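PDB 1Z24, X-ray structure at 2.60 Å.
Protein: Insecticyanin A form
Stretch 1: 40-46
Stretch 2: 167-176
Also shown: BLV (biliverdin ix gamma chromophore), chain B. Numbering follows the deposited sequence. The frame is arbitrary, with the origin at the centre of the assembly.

Stretch 1, residues 40-46: QGKCTIA
Stretch 2, residues 167-176: SNDFSEAACQ

A disulfide can pin a corner of one chain segment to a short helix in another, and insecticyanin A gives a compact example. Stretch 1 turns its corner at C43, whose backbone adopts phi/psi 54/39 between extended K42 (-132/170) and T44 (-72/122). C43 CA lies 4.7 Å from F170 CA, the closest register point. C43 (chi1 t) points away overall, yet its SG reaches C175 SG (chi1 m) at 2.0 Å, with chi3 98°; C175 belongs to a weakly bonded helix, capped by S171 OG (chi1 p), which accepts from A174 N at 3.1 Å. A174 points toward stretch 1, and its O lies 3.9 Å from C43 CB.

At the corner, polar atoms of N168 and D169 meet the backbone N of C43, which makes two weak hydrogen bonds, to D169 O at 2.8 Å and to N168 OD1 at 3.3 Å. N168, chi1 t, points toward stretch 1, its OD1 packing 3.3 Å from K42 CA; its ND2 donates weakly to T44 OG1 (chi1 m) at 3.0 Å; an amide suits this spot because it both accepts and donates.

F170 (chi1 m, chi2 -87°) starts sideways, but the end of its side chain comes nearer stretch 1. T44 O, 3.3 Å from F170 CZ, and I45 CG1 (chi1 m, chi2 t), 3.8 Å from F170 CE1, meet the ring edge; C43 C sits obliquely, 3.5 Å from F170 CE1, and C43 SG is 4.1 Å from F170 CD1. Together the stretches bury 370 Å², with buried C43 contributing 91 Å².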

# COMPACT_ATOMS: atom_id res chain seq x y z
N GLN A 40 -18.82 1.17 -21.21
CA GLN A 40 -20.00 1.55 -21.98
C GLN A 40 -21.33 0.88 -21.65
O GLN A 40 -22.35 1.36 -22.10
CB GLN A 40 -19.71 1.25 -23.45
CG GLN A 40 -19.18 2.40 -24.33
CD GLN A 40 -19.19 2.00 -25.85
OE1 GLN A 40 -20.24 2.15 -26.58
NE2 GLN A 40 -18.04 1.47 -26.37
N GLY A 41 -21.33 -0.22 -20.89
CA GLY A 41 -22.55 -0.92 -20.54
C GLY A 41 -23.36 -0.24 -19.44
O GLY A 41 -22.85 0.44 -18.55
N LYS A 42 -24.65 -0.40 -19.46
CA LYS A 42 -25.44 0.21 -18.43
C LYS A 42 -26.34 -0.85 -17.94
O LYS A 42 -26.34 -1.89 -18.60
CB LYS A 42 -26.24 1.38 -18.95
CG LYS A 42 -25.29 2.23 -19.75
CD LYS A 42 -25.16 3.66 -19.25
CE LYS A 42 -26.13 4.56 -20.04
NZ LYS A 42 -25.58 5.14 -21.29
N CYS A 43 -27.04 -0.58 -16.84
CA CYS A 43 -27.92 -1.56 -16.28
C CYS A 43 -27.13 -2.83 -16.09
O CYS A 43 -27.61 -3.91 -16.36
CB CYS A 43 -29.03 -1.85 -17.30
SG CYS A 43 -30.33 -2.88 -16.63
N THR A 44 -25.88 -2.67 -15.65
CA THR A 44 -24.98 -3.80 -15.41
C THR A 44 -25.33 -4.65 -14.19
O THR A 44 -25.37 -4.16 -13.07
CB THR A 44 -23.59 -3.25 -15.20
OG1 THR A 44 -23.38 -2.48 -16.29
CG2 THR A 44 -22.54 -4.38 -15.21
N ILE A 45 -25.55 -5.94 -14.42
CA ILE A 45 -25.88 -6.83 -13.34
C ILE A 45 -25.15 -8.15 -13.47
O ILE A 45 -25.04 -8.75 -14.54
CB ILE A 45 -27.36 -7.10 -13.48
CG1 ILE A 45 -28.13 -5.79 -13.61
CG2 ILE A 45 -27.87 -8.04 -12.37
CD1 ILE A 45 -29.62 -6.03 -13.78
N ALA A 46 -24.65 -8.63 -12.37
CA ALA A 46 -23.96 -9.91 -12.36
C ALA A 46 -24.82 -10.86 -11.56
O ALA A 46 -25.15 -10.55 -10.40
CB ALA A 46 -22.58 -9.79 -11.69
N SER A 167 -21.17 6.12 -11.13
CA SER A 167 -22.51 5.53 -10.95
C SER A 167 -23.08 4.91 -12.19
O SER A 167 -22.89 5.48 -13.26
CB SER A 167 -23.40 6.58 -10.38
OG SER A 167 -23.24 6.61 -8.96
N ASN A 168 -23.72 3.74 -12.06
CA ASN A 168 -24.33 3.05 -13.20
C ASN A 168 -25.81 3.48 -13.33
O ASN A 168 -26.32 4.24 -12.54
CB ASN A 168 -24.26 1.55 -13.15
CG ASN A 168 -24.22 1.05 -14.56
OD1 ASN A 168 -24.96 1.51 -15.46
ND2 ASN A 168 -23.33 0.13 -14.78
N ASP A 169 -26.52 3.03 -14.32
CA ASP A 169 -27.88 3.47 -14.43
C ASP A 169 -28.77 2.31 -14.66
O ASP A 169 -28.50 1.43 -15.48
CB ASP A 169 -27.92 4.57 -15.54
CG ASP A 169 -29.27 5.10 -16.06
OD1 ASP A 169 -29.37 5.67 -17.14
OD2 ASP A 169 -30.33 4.83 -15.33
N PHE A 170 -29.83 2.34 -13.88
CA PHE A 170 -30.83 1.31 -13.91
C PHE A 170 -32.24 1.81 -14.28
O PHE A 170 -33.24 1.20 -13.92
CB PHE A 170 -30.85 0.55 -12.53
CG PHE A 170 -29.52 -0.17 -12.38
CD1 PHE A 170 -29.34 -1.45 -12.91
CD2 PHE A 170 -28.44 0.49 -11.78
CE1 PHE A 170 -28.09 -2.08 -12.82
CE2 PHE A 170 -27.19 -0.12 -11.66
CZ PHE A 170 -27.03 -1.40 -12.20
N SER A 171 -32.36 2.92 -15.00
CA SER A 171 -33.68 3.40 -15.38
C SER A 171 -34.27 2.41 -16.39
O SER A 171 -33.54 1.57 -16.98
CB SER A 171 -33.58 4.79 -15.94
OG SER A 171 -33.00 4.67 -17.20
N GLU A 172 -35.59 2.50 -16.56
CA GLU A 172 -36.22 1.58 -17.47
C GLU A 172 -35.62 1.72 -18.85
O GLU A 172 -35.42 0.75 -19.59
CB GLU A 172 -37.74 1.69 -17.41
CG GLU A 172 -38.37 0.39 -16.85
CD GLU A 172 -39.87 0.29 -17.13
OE1 GLU A 172 -40.66 -0.49 -16.55
OE2 GLU A 172 -40.24 1.12 -18.11
N ALA A 173 -35.30 2.96 -19.14
CA ALA A 173 -34.71 3.30 -20.42
C ALA A 173 -33.38 2.61 -20.58
O ALA A 173 -33.15 1.95 -21.57
CB ALA A 173 -34.53 4.80 -20.58
N ALA A 174 -32.54 2.78 -19.57
CA ALA A 174 -31.21 2.20 -19.58
C ALA A 174 -31.23 0.72 -19.73
O ALA A 174 -30.41 0.11 -20.41
CB ALA A 174 -30.57 2.47 -18.24
N CYS A 175 -32.16 0.11 -19.06
CA CYS A 175 -32.16 -1.32 -19.14
C CYS A 175 -32.89 -1.91 -20.31
O CYS A 175 -32.92 -3.13 -20.48
CB CYS A 175 -32.87 -1.83 -17.89
SG CYS A 175 -31.86 -1.57 -16.43
N GLN A 176 -33.50 -1.06 -21.09
CA GLN A 176 -34.26 -1.53 -22.22
C GLN A 176 -33.41 -2.08 -23.33
O GLN A 176 -32.36 -1.51 -23.65
CB GLN A 176 -34.84 -0.24 -22.79
CG GLN A 176 -35.98 -0.21 -23.82
CD GLN A 176 -36.65 1.16 -23.51
OE1 GLN A 176 -37.67 1.25 -22.77
NE2 GLN A 176 -36.02 2.28 -23.97
NA BLV B . -14.21 -7.83 -14.61
C1A BLV B . -12.95 -7.79 -15.11
C2A BLV B . -11.94 -8.24 -14.17
C3A BLV B . -12.62 -8.59 -13.04
C4A BLV B . -14.04 -8.32 -13.33
CMA BLV B . -12.08 -9.08 -11.64
OA BLV B . -12.71 -7.42 -16.23
CAA BLV B . -10.48 -8.25 -14.39
CBA BLV B . -10.10 -6.80 -14.23
CGA BLV B . -8.64 -6.63 -14.64
O1A BLV B . -7.76 -6.52 -13.84
O2A BLV B . -8.37 -6.64 -15.80
CHB BLV B . -15.05 -8.51 -12.39
NB BLV B . -17.07 -7.92 -13.64
C1B BLV B . -16.38 -8.13 -12.46
C2B BLV B . -17.24 -7.92 -11.32
C3B BLV B . -18.43 -7.60 -11.82
C4B BLV B . -18.32 -7.58 -13.28
CMB BLV B . -16.85 -8.07 -9.86
CAB BLV B . -19.66 -7.28 -11.03
CBB BLV B . -20.38 -6.22 -11.53
CHC BLV B . -19.39 -7.33 -14.14
NC BLV B . -18.54 -7.36 -16.41
C1C BLV B . -19.54 -7.42 -15.50
C2C BLV B . -20.85 -7.55 -16.15
C3C BLV B . -20.71 -7.61 -17.48
C4C BLV B . -19.21 -7.49 -17.65
CMC BLV B . -22.11 -7.70 -15.43
CAC BLV B . -21.69 -7.73 -18.66
CBC BLV B . -21.30 -8.25 -19.84
CHD BLV B . -18.53 -7.40 -18.92
ND BLV B . -16.45 -8.59 -18.32
C1D BLV B . -17.29 -7.91 -19.25
C2D BLV B . -16.65 -7.88 -20.60
C3D BLV B . -15.44 -8.53 -20.49
C4D BLV B . -15.36 -8.96 -19.10
CMD BLV B . -17.16 -7.25 -21.85
OD BLV B . -14.42 -9.58 -18.66
CAD BLV B . -14.45 -8.76 -21.56
CBD BLV B . -14.59 -10.20 -22.02
CGD BLV B . -13.43 -10.60 -23.01
O1D BLV B . -13.60 -10.53 -24.18
O2D BLV B . -12.34 -10.96 -22.60